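Local coordinates for protein tRNA(Ile2) 2-agmatinylcytidine synthetase TiaS (Archaeoglobus fulgidus, PDB 5XOB) that uses ATP to attach agmatine to the wobble cytidine of an isoleucine tRNA, forming 2-agmatinylcytidine and changing codon reading from AUG to AUA, at residues L24-V29 / R238-V243; D115-D120 / G141-L146; H246-H251 / L408-V413; V339-I344 / L389-Y394; R357-A362 / T375-K380. One frame throughout, in Å; residues are numbered along the deposited sequence.

Interaction 1 of 5, residues L24-V29 / R238-V243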
# COMPACT_ATOMS: atom_id res chain seq x y z
N LEU A 24 -13.05 -19.35 10.12
CA LEU A 24 -13.92 -20.11 10.98
C LEU A 24 -15.17 -20.40 10.18
O LEU A 24 -15.59 -21.55 10.09
CB LEU A 24 -14.25 -19.32 12.24
CG LEU A 24 -13.05 -18.91 13.11
CD1 LEU A 24 -13.49 -17.99 14.24
CD2 LEU A 24 -12.32 -20.13 13.66
N ALA A 25 -15.75 -19.36 9.58
CA ALA A 25 -16.97 -19.54 8.79
C ALA A 25 -16.74 -20.59 7.72
O ALA A 25 -17.55 -21.49 7.54
CB ALA A 25 -17.41 -18.24 8.16
N MET A 26 -15.62 -20.47 7.02
CA MET A 26 -15.29 -21.44 5.99
C MET A 26 -15.27 -22.87 6.56
O MET A 26 -15.89 -23.76 5.99
CB MET A 26 -13.96 -21.08 5.33
CG MET A 26 -14.07 -19.93 4.33
SD MET A 26 -12.48 -19.27 3.81
CE MET A 26 -11.73 -20.78 3.19
N GLU A 27 -14.60 -23.06 7.69
CA GLU A 27 -14.56 -24.37 8.35
C GLU A 27 -15.97 -24.91 8.59
O GLU A 27 -16.27 -26.04 8.19
CB GLU A 27 -13.82 -24.28 9.68
CG GLU A 27 -12.31 -24.15 9.54
CD GLU A 27 -11.61 -24.01 10.88
OE1 GLU A 27 -12.32 -23.97 11.91
OE2 GLU A 27 -10.36 -23.95 10.90
N ARG A 28 -16.82 -24.11 9.23
CA ARG A 28 -18.20 -24.54 9.53
C ARG A 28 -19.00 -24.92 8.28
O ARG A 28 -19.68 -25.94 8.26
CB ARG A 28 -18.98 -23.49 10.34
CG ARG A 28 -19.38 -23.98 11.73
CD ARG A 28 -20.43 -23.10 12.40
NE ARG A 28 -21.58 -23.86 12.91
CZ ARG A 28 -22.54 -23.37 13.70
NH1 ARG A 28 -22.50 -22.11 14.10
NH2 ARG A 28 -23.53 -24.16 14.09
N VAL A 29 -18.92 -24.09 7.25
CA VAL A 29 -19.58 -24.38 5.99
C VAL A 29 -19.09 -25.70 5.41
O VAL A 29 -19.88 -26.51 4.92
CB VAL A 29 -19.32 -23.27 4.96
CG1 VAL A 29 -19.65 -23.73 3.54
CG2 VAL A 29 -20.13 -22.03 5.32
N ARG A 238 -4.39 -22.06 12.88
CA ARG A 238 -5.02 -22.02 11.56
C ARG A 238 -4.04 -21.38 10.56
O ARG A 238 -3.12 -20.65 10.94
CB ARG A 238 -6.33 -21.22 11.61
CG ARG A 238 -7.28 -21.50 12.78
CD ARG A 238 -7.99 -22.83 12.67
NE ARG A 238 -9.28 -22.82 13.37
CZ ARG A 238 -9.48 -23.18 14.64
NH1 ARG A 238 -8.48 -23.59 15.41
NH2 ARG A 238 -10.70 -23.13 15.15
N ARG A 239 -4.24 -21.68 9.27
CA ARG A 239 -3.42 -21.14 8.19
C ARG A 239 -4.30 -21.00 6.93
O ARG A 239 -5.15 -21.86 6.66
CB ARG A 239 -2.21 -22.04 7.91
CG ARG A 239 -2.61 -23.48 7.55
CD ARG A 239 -1.46 -24.49 7.49
NE ARG A 239 -0.60 -24.52 8.68
CZ ARG A 239 -0.98 -24.87 9.90
NH1 ARG A 239 -2.24 -25.20 10.17
NH2 ARG A 239 -0.08 -24.88 10.89
N MET A 240 -4.10 -19.93 6.18
CA MET A 240 -4.90 -19.72 4.97
C MET A 240 -4.16 -18.85 3.97
O MET A 240 -3.45 -17.91 4.33
CB MET A 240 -6.25 -19.10 5.34
CG MET A 240 -7.26 -19.01 4.19
SD MET A 240 -7.70 -20.58 3.43
CE MET A 240 -8.36 -21.45 4.84
N ILE A 241 -4.35 -19.20 2.70
CA ILE A 241 -3.85 -18.44 1.58
C ILE A 241 -5.02 -17.72 0.93
O ILE A 241 -6.03 -18.34 0.59
CB ILE A 241 -3.18 -19.36 0.55
CG1 ILE A 241 -1.83 -19.84 1.10
CG2 ILE A 241 -2.99 -18.65 -0.78
CD1 ILE A 241 -1.11 -20.84 0.22
N PHE A 242 -4.88 -16.40 0.77
CA PHE A 242 -5.86 -15.56 0.10
C PHE A 242 -5.26 -14.98 -1.16
O PHE A 242 -4.10 -14.55 -1.16
CB PHE A 242 -6.23 -14.38 0.99
CG PHE A 242 -6.80 -14.78 2.30
CD1 PHE A 242 -8.16 -14.76 2.51
CD2 PHE A 242 -5.96 -15.18 3.33
CE1 PHE A 242 -8.69 -15.13 3.73
CE2 PHE A 242 -6.48 -15.55 4.56
CZ PHE A 242 -7.85 -15.52 4.76
N VAL A 243 -6.04 -14.94 -2.23
CA VAL A 243 -5.70 -14.09 -3.36
C VAL A 243 -6.13 -12.68 -2.97
O VAL A 243 -7.23 -12.46 -2.45
CB VAL A 243 -6.37 -14.54 -4.68
CG1 VAL A 243 -6.11 -16.01 -4.94
CG2 VAL A 243 -7.87 -14.26 -4.66
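Leu24, Met26 and Glu27 turn one side of helix 20-32 to Arg238 and Met240, a helix-on-sheet packing in which a helix of the TCKD region meets strand 239-244 of the FLD region. Because that strand joins strand 35-44 on one flank and strand 157-163 on the other, the contact spans the place where the two regions share one mixed sheet. Leu24 comes first along the helix: its CD2 branch lies 3.7 Å from NH2 of Arg238, the two side chains crossing at about a right angle. Met26, two residues on, faces the sheet. Its chain bends at the last torsion (chi3 56°), and that of Met240 is bent twice, which brings the two thioether methyl groups together tip to tip, CE to CE at 3.8 Å; both methionines also rest on Pro40 of strand 35-44. Glu27 ends the series nearer the surface. Extended beyond CG, it carries its carboxylate across the arginine, the two planar groups being only 25° apart. The salt bridge is lopsided: OE2 of Glu27 stands 2.9 Å from NE of Arg238, whereas OE1 is 3.7 Å from NH2 of the same arginine.

Interaction 2 of 5, residues D115-D120 / G141-L146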
# COMPACT_ATOMS: atom_id res chain seq x y z
N ASP A 115 -12.79 5.11 -3.88
CA ASP A 115 -13.62 6.26 -3.57
C ASP A 115 -14.28 6.09 -2.21
O ASP A 115 -13.87 5.25 -1.41
CB ASP A 115 -14.67 6.40 -4.67
CG ASP A 115 -14.77 7.82 -5.20
OD1 ASP A 115 -13.87 8.21 -5.97
OD2 ASP A 115 -15.75 8.52 -4.85
N VAL A 116 -15.30 6.91 -1.97
CA VAL A 116 -16.09 6.85 -0.76
C VAL A 116 -17.50 6.37 -1.10
O VAL A 116 -18.08 6.77 -2.11
CB VAL A 116 -16.16 8.23 -0.09
CG1 VAL A 116 -17.06 8.19 1.14
CG2 VAL A 116 -14.77 8.72 0.27
N LEU A 117 -18.03 5.53 -0.23
CA LEU A 117 -19.35 4.93 -0.41
C LEU A 117 -20.23 5.17 0.81
O LEU A 117 -19.75 5.29 1.93
CB LEU A 117 -19.19 3.43 -0.61
CG LEU A 117 -19.41 2.94 -2.03
CD1 LEU A 117 -18.83 1.55 -2.20
CD2 LEU A 117 -20.90 2.94 -2.33
N GLN A 118 -21.54 5.21 0.56
CA GLN A 118 -22.51 5.37 1.63
C GLN A 118 -23.21 4.03 1.84
O GLN A 118 -23.29 3.20 0.93
CB GLN A 118 -23.52 6.46 1.25
CG GLN A 118 -22.87 7.82 0.98
CD GLN A 118 -23.83 8.82 0.34
OE1 GLN A 118 -24.45 8.53 -0.68
NE2 GLN A 118 -23.94 10.01 0.93
N ILE A 119 -23.72 3.82 3.06
CA ILE A 119 -24.42 2.58 3.39
C ILE A 119 -25.67 2.44 2.53
O ILE A 119 -26.02 1.34 2.09
CB ILE A 119 -24.80 2.51 4.89
CG1 ILE A 119 -23.58 2.77 5.77
CG2 ILE A 119 -25.39 1.15 5.22
CD1 ILE A 119 -23.81 2.58 7.26
N ASP A 120 -26.32 3.57 2.28
CA ASP A 120 -27.56 3.64 1.50
C ASP A 120 -27.40 2.99 0.12
O ASP A 120 -28.31 2.33 -0.39
CB ASP A 120 -27.98 5.10 1.33
CG ASP A 120 -28.00 5.85 2.65
OD1 ASP A 120 -28.91 5.56 3.47
OD2 ASP A 120 -27.11 6.70 2.88
N GLY A 141 -20.58 -2.67 7.40
CA GLY A 141 -19.86 -3.84 6.91
C GLY A 141 -20.37 -4.45 5.62
O GLY A 141 -19.67 -5.24 4.99
N LEU A 142 -21.58 -4.10 5.21
CA LEU A 142 -22.12 -4.60 3.93
C LEU A 142 -21.42 -3.97 2.72
O LEU A 142 -21.44 -4.52 1.61
CB LEU A 142 -23.62 -4.34 3.86
CG LEU A 142 -24.46 -5.01 4.94
CD1 LEU A 142 -25.82 -4.33 5.00
CD2 LEU A 142 -24.60 -6.50 4.70
N ILE A 143 -20.82 -2.80 2.94
CA ILE A 143 -20.03 -2.13 1.90
C ILE A 143 -18.86 -3.03 1.53
O ILE A 143 -18.72 -3.45 0.39
CB ILE A 143 -19.52 -0.75 2.38
CG1 ILE A 143 -20.69 0.20 2.64
CG2 ILE A 143 -18.60 -0.13 1.35
CD1 ILE A 143 -20.34 1.38 3.52
N GLY A 144 -18.03 -3.33 2.53
CA GLY A 144 -16.90 -4.23 2.34
C GLY A 144 -17.27 -5.63 1.85
O GLY A 144 -16.59 -6.18 0.98
N ALA A 145 -18.34 -6.19 2.41
CA ALA A 145 -18.84 -7.51 2.01
C ALA A 145 -19.18 -7.53 0.52
O ALA A 145 -18.78 -8.45 -0.20
CB ALA A 145 -20.05 -7.91 2.84
N LEU A 146 -19.91 -6.52 0.06
CA LEU A 146 -20.24 -6.39 -1.36
C LEU A 146 -19.00 -6.21 -2.24
O LEU A 146 -18.90 -6.77 -3.34
CB LEU A 146 -21.19 -5.21 -1.58
CG LEU A 146 -22.64 -5.39 -1.16
CD1 LEU A 146 -23.37 -4.05 -1.21
CD2 LEU A 146 -23.35 -6.41 -2.04
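Ile119 and Ile143 bring the two backbones to their nearest approach, 6.6 Å between CA atoms, where the extended lead-in to helix 119-129, in the TCKD region, passes the first turn of helix 141-150, in the FLD region. The side-chain contacts are all apolar, and Ile143 is the hub, its two branches serving different partners. CG1 of Ile143 sits beside the backbone N (chi1 -65°), which leaves CG2 anti to that nitrogen and the two branches spread along the incoming chain. The CG2 methyl takes Leu117: it lies 3.9 Å from Leu117 CD1 and 4.1 Å from Leu117 CB, and the two side chains run past each other in opposite directions. The other branch ends in the CD1 methyl of Ile143, which meets CG1 of Ile119 at 4.2 Å, these side chains crossing at about a right angle. The same methyl also lies 4.3 Å from the carbonyl carbon of Gln118, the N-cap residue of helix 119-129, and so abuts the backbone just where that helix begins. Gln118 itself points its CB away from Ile143. The packing is modest and lies near the surface, with 171 Å² buried in all. Around it, Leu117 also rests on Phe108 and Ala112 of helix 106-114, and Ile143 on Ala122 of helix 119-129. One turn deeper, Leu146 reaches Val95 of strand 93-98, so that helix 141-150 lies against the two preceding helices and the sheet together.

Interaction 3 of 5, residues H246-H251 / L408-V413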
# COMPACT_ATOMS: atom_id res chain seq x y z
N HIS A 246 -3.46 -6.77 -2.76
CA HIS A 246 -2.23 -6.17 -2.24
C HIS A 246 -1.21 -5.98 -3.33
O HIS A 246 -1.09 -6.82 -4.21
CB HIS A 246 -1.60 -7.07 -1.20
CG HIS A 246 -2.39 -7.16 0.05
ND1 HIS A 246 -2.39 -8.28 0.86
CD2 HIS A 246 -3.24 -6.28 0.63
CE1 HIS A 246 -3.18 -8.07 1.89
NE2 HIS A 246 -3.71 -6.87 1.77
N ALA A 247 -0.46 -4.89 -3.23
CA ALA A 247 0.68 -4.65 -4.11
C ALA A 247 0.30 -4.50 -5.59
O ALA A 247 1.06 -4.90 -6.47
CB ALA A 247 1.73 -5.75 -3.91
N THR A 248 -0.86 -3.90 -5.85
CA THR A 248 -1.34 -3.73 -7.22
C THR A 248 -1.58 -2.27 -7.65
O THR A 248 -1.89 -2.02 -8.81
CB THR A 248 -2.68 -4.46 -7.42
OG1 THR A 248 -3.61 -4.02 -6.42
CG2 THR A 248 -2.50 -5.97 -7.31
N ASP A 249 -1.45 -1.32 -6.72
CA ASP A 249 -1.81 0.09 -6.95
C ASP A 249 -3.25 0.22 -7.45
O ASP A 249 -3.57 1.14 -8.19
CB ASP A 249 -0.88 0.75 -7.99
CG ASP A 249 0.43 1.27 -7.39
OD1 ASP A 249 0.59 1.32 -6.15
OD2 ASP A 249 1.32 1.63 -8.19
N MET A 250 -4.12 -0.70 -7.04
CA MET A 250 -5.49 -0.71 -7.55
C MET A 250 -6.28 0.52 -7.08
O MET A 250 -7.30 0.88 -7.66
CB MET A 250 -6.20 -2.01 -7.14
CG MET A 250 -7.54 -2.27 -7.82
SD MET A 250 -8.26 -3.89 -7.45
CE MET A 250 -9.84 -3.79 -8.30
N HIS A 251 -5.77 1.17 -6.05
CA HIS A 251 -6.41 2.34 -5.45
C HIS A 251 -6.11 3.65 -6.16
O HIS A 251 -6.71 4.67 -5.84
CB HIS A 251 -6.00 2.46 -3.97
CG HIS A 251 -4.55 2.78 -3.76
ND1 HIS A 251 -3.52 2.01 -4.27
CD2 HIS A 251 -3.95 3.77 -3.05
CE1 HIS A 251 -2.36 2.53 -3.90
NE2 HIS A 251 -2.60 3.60 -3.17
N LEU A 408 8.29 -1.61 -6.44
CA LEU A 408 9.09 -1.52 -7.65
C LEU A 408 9.37 -2.88 -8.22
O LEU A 408 9.20 -3.11 -9.42
CB LEU A 408 10.40 -0.78 -7.39
CG LEU A 408 10.23 0.74 -7.23
CD1 LEU A 408 11.57 1.42 -7.04
CD2 LEU A 408 9.49 1.33 -8.42
N ILE A 409 9.76 -3.80 -7.36
CA ILE A 409 10.13 -5.13 -7.80
C ILE A 409 9.06 -5.79 -8.69
O ILE A 409 9.40 -6.58 -9.57
CB ILE A 409 10.48 -6.04 -6.60
CG1 ILE A 409 11.34 -7.22 -7.05
CG2 ILE A 409 9.22 -6.52 -5.88
CD1 ILE A 409 12.70 -6.83 -7.57
N ARG A 410 7.79 -5.44 -8.49
CA ARG A 410 6.70 -6.02 -9.28
C ARG A 410 6.33 -5.22 -10.54
O ARG A 410 5.34 -5.53 -11.21
CB ARG A 410 5.44 -6.18 -8.42
CG ARG A 410 5.60 -7.08 -7.20
CD ARG A 410 4.40 -8.00 -7.03
NE ARG A 410 3.13 -7.38 -7.40
CZ ARG A 410 2.23 -7.88 -8.25
NH1 ARG A 410 2.40 -9.06 -8.83
NH2 ARG A 410 1.13 -7.18 -8.51
N MET A 411 7.12 -4.20 -10.87
CA MET A 411 6.86 -3.37 -12.03
C MET A 411 7.89 -3.66 -13.12
O MET A 411 9.06 -3.90 -12.84
CB MET A 411 6.89 -1.89 -11.64
CG MET A 411 5.97 -1.54 -10.48
SD MET A 411 6.01 0.20 -10.00
CE MET A 411 5.42 0.96 -11.51
N ASN A 412 7.43 -3.62 -14.37
CA ASN A 412 8.24 -4.04 -15.52
C ASN A 412 8.87 -2.82 -16.20
O ASN A 412 8.73 -2.64 -17.41
CB ASN A 412 7.36 -4.82 -16.50
CG ASN A 412 8.02 -6.10 -16.99
OD1 ASN A 412 7.52 -7.20 -16.76
ND2 ASN A 412 9.16 -5.96 -17.67
N VAL A 413 9.56 -2.00 -15.42
CA VAL A 413 10.03 -0.70 -15.91
C VAL A 413 11.53 -0.54 -15.74
O VAL A 413 12.16 -1.23 -14.93
CB VAL A 413 9.32 0.48 -15.22
CG1 VAL A 413 7.85 0.52 -15.61
CG2 VAL A 413 9.47 0.42 -13.70
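Arg410 reaches the backbone of Ala247 with its guanidinium, joining the loop that follows strand 239-244 to the short 3-10 segment 408-410 near the C terminus. Hydrogen bonding comes first. NH2 of Arg410 donates to the carbonyl O of Ala247 at 3.1 Å, with an N-H...O angle of 155°, while NE of the same arginine adds a weak second bond to that oxygen at 3.4 Å. One acceptor is therefore shared by two donors in a forked grip. The oxygen lies at the edge of the guanidinium, close to its plane, but seen from the peptide the NH2 donor stands about 40° above the carbonyl plane. Bends at chi2 and chi3 turn the arginine chain so that this NE-NH2 edge is the one presented to Ala247.

Van der Waals contact of methyls with the guanidinium nitrogens is slight. The methyl of Ala247 points toward the arginine, its CB 4.1 Å from Arg410 NE, and CG2 of Thr248 lies 4.0 Å from Arg410 NH2, the two side chains side by side and pointing the same way. The hydroxyl of Thr248 is hydrogen-bonded to the carbonyl O of Asn245 instead.

Ionic pairing completes the site from beyond the two loops: Asp155 forms a salt bridge with NH2 of Arg410, and Glu219 with NH1. A cation bound by two carboxylates and a peptide oxygen has three partners, so its rotation is probably restricted, and the paired acids are likely to offset the cost of placing a partly buried positive charge between FLD-region loop and C-terminal chain.

Interaction 4 of 5, residues V339-I344 / L389-Y394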
# COMPACT_ATOMS: atom_id res chain seq x y z
N VAL A 339 11.30 11.92 -13.86
CA VAL A 339 11.15 11.77 -15.30
C VAL A 339 12.29 12.51 -15.97
O VAL A 339 13.29 11.91 -16.35
CB VAL A 339 9.79 12.31 -15.79
CG1 VAL A 339 9.64 12.09 -17.29
CG2 VAL A 339 8.64 11.66 -15.03
N GLU A 340 12.14 13.83 -16.09
CA GLU A 340 13.15 14.69 -16.68
C GLU A 340 13.84 15.43 -15.56
O GLU A 340 13.19 16.06 -14.72
CB GLU A 340 12.53 15.69 -17.65
CG GLU A 340 13.56 16.46 -18.47
CD GLU A 340 13.06 17.82 -18.95
OE1 GLU A 340 13.53 18.85 -18.43
OE2 GLU A 340 12.19 17.85 -19.85
N LEU A 341 15.16 15.35 -15.56
CA LEU A 341 15.96 16.20 -14.70
C LEU A 341 16.05 17.61 -15.26
O LEU A 341 16.36 17.81 -16.43
CB LEU A 341 17.35 15.61 -14.52
CG LEU A 341 17.49 14.70 -13.31
CD1 LEU A 341 18.90 14.12 -13.29
CD2 LEU A 341 17.20 15.46 -12.01
N ALA A 342 15.78 18.60 -14.41
CA ALA A 342 15.95 20.00 -14.76
C ALA A 342 17.41 20.28 -15.11
O ALA A 342 18.31 19.91 -14.36
CB ALA A 342 15.53 20.88 -13.59
N GLU A 343 17.62 20.91 -16.26
CA GLU A 343 18.95 21.38 -16.65
C GLU A 343 19.26 22.72 -15.97
O GLU A 343 18.50 23.68 -16.12
CB GLU A 343 19.06 21.51 -18.17
CG GLU A 343 19.48 20.22 -18.88
CD GLU A 343 20.94 19.88 -18.66
OE1 GLU A 343 21.24 18.73 -18.30
OE2 GLU A 343 21.79 20.78 -18.85
N ILE A 344 20.36 22.77 -15.23
CA ILE A 344 20.75 23.98 -14.51
C ILE A 344 22.05 24.53 -15.08
O ILE A 344 23.09 23.86 -15.06
CB ILE A 344 20.94 23.76 -12.99
CG1 ILE A 344 19.89 22.78 -12.43
CG2 ILE A 344 20.90 25.09 -12.25
CD1 ILE A 344 20.38 21.34 -12.35
N LEU A 389 21.16 13.11 -8.04
CA LEU A 389 19.92 12.37 -8.23
C LEU A 389 19.80 11.83 -9.65
O LEU A 389 19.70 12.61 -10.59
CB LEU A 389 18.75 13.31 -7.94
CG LEU A 389 17.33 12.75 -7.95
CD1 LEU A 389 17.04 11.98 -6.67
CD2 LEU A 389 16.34 13.90 -8.12
N GLN A 390 19.81 10.51 -9.81
CA GLN A 390 19.57 9.90 -11.12
C GLN A 390 18.07 9.92 -11.45
O GLN A 390 17.23 9.92 -10.55
CB GLN A 390 20.09 8.46 -11.18
CG GLN A 390 21.61 8.32 -11.26
CD GLN A 390 22.23 7.82 -9.97
OE1 GLN A 390 21.96 6.70 -9.53
NE2 GLN A 390 23.08 8.64 -9.36
N PRO A 391 17.73 9.93 -12.75
CA PRO A 391 16.34 9.71 -13.12
C PRO A 391 15.91 8.31 -12.77
O PRO A 391 16.75 7.44 -12.52
CB PRO A 391 16.35 9.86 -14.65
CG PRO A 391 17.62 10.54 -14.99
CD PRO A 391 18.59 10.16 -13.92
N GLY A 392 14.61 8.08 -12.78
CA GLY A 392 14.07 6.77 -12.52
C GLY A 392 13.05 6.77 -11.42
O GLY A 392 12.46 7.80 -11.10
N PHE A 393 12.86 5.60 -10.83
CA PHE A 393 11.80 5.34 -9.89
C PHE A 393 12.38 5.13 -8.50
O PHE A 393 13.43 4.51 -8.34
CB PHE A 393 11.05 4.08 -10.31
CG PHE A 393 10.15 4.25 -11.50
CD1 PHE A 393 8.80 4.51 -11.32
CD2 PHE A 393 10.64 4.13 -12.79
CE1 PHE A 393 7.96 4.66 -12.41
CE2 PHE A 393 9.81 4.27 -13.89
CZ PHE A 393 8.46 4.54 -13.69
N TYR A 394 11.69 5.64 -7.49
CA TYR A 394 12.06 5.42 -6.10
C TYR A 394 10.82 5.16 -5.24
O TYR A 394 9.75 5.72 -5.50
CB TYR A 394 12.81 6.62 -5.55
CG TYR A 394 14.05 7.00 -6.33
CD1 TYR A 394 15.29 6.44 -6.03
CD2 TYR A 394 13.99 7.93 -7.36
CE1 TYR A 394 16.43 6.78 -6.74
CE2 TYR A 394 15.12 8.29 -8.07
CZ TYR A 394 16.34 7.71 -7.75
OH TYR A 394 17.48 8.05 -8.46
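The base of the zinc ribbon excursion is closed here: the chain leaves strand 335-338 of the OB-fold sheet and returns, at 389-394, to pair with it as strand 392-395. A classic beta bulge of Val339 and Glu340 opposite Val319 follows strand 335-338. Val339 and Pro391 have the nearest CA atoms, 6.0 Å apart, and Val339 O approaches Pro391 CB at 4.1 Å. Leu341 carries most of the contact, pointing toward the returning chain. Its CD1 methyl lies 3.2 Å from the carbonyl O of Leu389 and also rests against the proline ring, 4.0 Å from Pro391 CD, the leucine and proline crossing at about a right angle, while its CD2 branch meets CD2 of Leu389 at 4.3 Å. An alanine in place of Leu341 would lose both branches, and the proline ring and Leu389 would probably lose the cover they get from this side. Leu389 itself is buried, resting also on Ile338 and Leu313. The returning segment is braced internally: Tyr394, whose ring stacks with that of His417, donates its hydroxyl to the carbonyl O of Gln390, which lies at the edge of the tyrosine ring in its plane, with 2.8 Å between Tyr394 OH and Gln390 O.

Interaction 5 of 5, residues R357-A362 / T375-K380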
# COMPACT_ATOMS: atom_id res chain seq x y z
N ARG A 357 42.20 26.78 -7.08
CA ARG A 357 41.18 27.51 -6.31
C ARG A 357 40.42 28.46 -7.23
O ARG A 357 40.79 28.66 -8.38
CB ARG A 357 41.77 28.23 -5.08
CG ARG A 357 42.47 29.57 -5.32
CD ARG A 357 41.85 30.72 -4.51
NE ARG A 357 41.69 30.44 -3.08
CZ ARG A 357 41.17 31.29 -2.20
NH1 ARG A 357 40.76 32.50 -2.58
NH2 ARG A 357 41.05 30.94 -0.92
N ARG A 358 39.34 29.04 -6.71
CA ARG A 358 38.52 29.97 -7.47
C ARG A 358 39.22 31.32 -7.61
O ARG A 358 39.75 31.85 -6.63
CB ARG A 358 37.18 30.16 -6.76
CG ARG A 358 36.06 30.66 -7.65
CD ARG A 358 34.96 31.30 -6.82
NE ARG A 358 35.39 32.61 -6.33
CZ ARG A 358 34.66 33.73 -6.38
NH1 ARG A 358 35.19 34.85 -5.91
NH2 ARG A 358 33.42 33.75 -6.86
N MET A 359 39.22 31.87 -8.82
CA MET A 359 39.81 33.19 -9.06
C MET A 359 38.91 34.28 -8.49
O MET A 359 37.69 34.24 -8.67
CB MET A 359 40.00 33.46 -10.56
CG MET A 359 41.24 32.82 -11.18
SD MET A 359 41.74 33.66 -12.70
CE MET A 359 43.18 32.70 -13.15
N GLU A 360 39.52 35.24 -7.81
CA GLU A 360 38.80 36.40 -7.28
C GLU A 360 38.69 37.46 -8.37
O GLU A 360 39.57 37.57 -9.22
CB GLU A 360 39.49 36.95 -6.02
CG GLU A 360 40.84 37.64 -6.24
CD GLU A 360 41.58 37.96 -4.94
OE1 GLU A 360 41.10 37.56 -3.86
OE2 GLU A 360 42.64 38.62 -5.01
N SER A 361 37.60 38.23 -8.36
CA SER A 361 37.42 39.34 -9.30
C SER A 361 38.59 40.32 -9.20
O SER A 361 39.32 40.33 -8.20
CB SER A 361 36.10 40.08 -9.02
OG SER A 361 35.97 41.26 -9.80
N ALA A 362 38.79 41.12 -10.24
CA ALA A 362 39.86 42.12 -10.24
C ALA A 362 39.37 43.56 -10.46
O ALA A 362 40.18 44.48 -10.63
CB ALA A 362 40.92 41.74 -11.27
N THR A 375 48.34 34.38 -12.05
CA THR A 375 47.47 33.96 -13.16
C THR A 375 46.24 34.85 -13.38
O THR A 375 45.83 35.61 -12.50
CB THR A 375 47.03 32.50 -12.99
OG1 THR A 375 46.22 32.37 -11.82
CG2 THR A 375 48.25 31.60 -12.84
N LYS A 376 45.67 34.71 -14.57
CA LYS A 376 44.69 35.64 -15.11
C LYS A 376 43.66 34.93 -15.98
O LYS A 376 43.94 33.87 -16.53
CB LYS A 376 45.43 36.67 -15.97
CG LYS A 376 45.36 38.12 -15.51
CD LYS A 376 45.02 39.04 -16.68
CE LYS A 376 43.70 38.64 -17.35
NZ LYS A 376 43.00 39.76 -18.03
N ALA A 377 42.47 35.52 -16.10
CA ALA A 377 41.45 35.06 -17.04
C ALA A 377 40.37 36.13 -17.18
O ALA A 377 40.14 36.89 -16.25
CB ALA A 377 40.84 33.75 -16.58
N ASP A 378 39.71 36.18 -18.34
CA ASP A 378 38.83 37.32 -18.67
C ASP A 378 37.32 37.07 -18.56
O ASP A 378 36.56 38.03 -18.36
CB ASP A 378 39.17 37.86 -20.07
CG ASP A 378 40.12 39.04 -20.04
OD1 ASP A 378 39.83 40.04 -19.34
OD2 ASP A 378 41.16 38.98 -20.74
N GLU A 379 36.89 35.82 -18.70
CA GLU A 379 35.45 35.50 -18.73
C GLU A 379 35.05 34.43 -17.71
O GLU A 379 35.87 33.60 -17.31
CB GLU A 379 34.99 35.13 -20.15
CG GLU A 379 35.89 34.18 -20.93
CD GLU A 379 35.50 34.03 -22.41
OE1 GLU A 379 35.46 32.89 -22.90
OE2 GLU A 379 35.23 35.06 -23.07
N LYS A 380 33.78 34.47 -17.32
CA LYS A 380 33.26 33.59 -16.28
C LYS A 380 33.12 32.16 -16.79
O LYS A 380 32.66 31.93 -17.91
CB LYS A 380 31.90 34.10 -15.79
CG LYS A 380 31.92 35.54 -15.31
CD LYS A 380 30.81 35.86 -14.31
CE LYS A 380 31.18 35.40 -12.91
NZ LYS A 380 30.15 35.74 -11.89
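The C-terminal zinc ribbon supplies this contact: a small three-stranded antiparallel sheet beside a zinc ion bound by Cys352, Cys355, Cys370 and Cys373. Its outer strands, 360-361 and 375-377, flank strand 368-370, and Met359, just before the first of them, bridges to the third. The methionine side chain leaves with CG beside the backbone N (chi1 -80°) and runs extended to its tip, long enough to lie across strand 375-377 and touch three successive residues. Its CE methyl comes to Thr375 OG1 at 3.3 Å and to Lys376 N at 3.5 Å, while SD lies 4.0 Å from the CB of Ala377, which points toward it. Phe368 of the central strand also touches Met359. A serine at Met359 would probably open a gap beside Ala377 and Thr375, since no other side chain of 357-362 touches strand 375-377. Thr375 also touches the zinc ligands Cys352 and Cys370, its side chain about 5 Å from the metal. The chemistry is thus a buried thioether laid on a strand, consistent with van der Waals packing by one methionine adding to the zinc in fixing the third strand.

From the N terminus, interaction 1 closes the first long loop, bringing helix 20-32 to strand 239-244 and so joining the TCKD and FLD regions. Within that loop interaction 2 closes a short one, setting helix 141-150 against the lead-in to helix 119-129. Interaction 3 begins almost at once after interaction 1, in series with it, and encloses the remaining two: it fastens the end of the FLD region to the C-terminal chain. Interaction 4 lies within that span and shuts the neck of the zinc ribbon excursion, which in turn holds interaction 5. Interactions 3 and 4 touch, Leu408 and Val413 packing on Phe393, whereas interactions 1 and 5 have centres 77 Å apart. No loops cross.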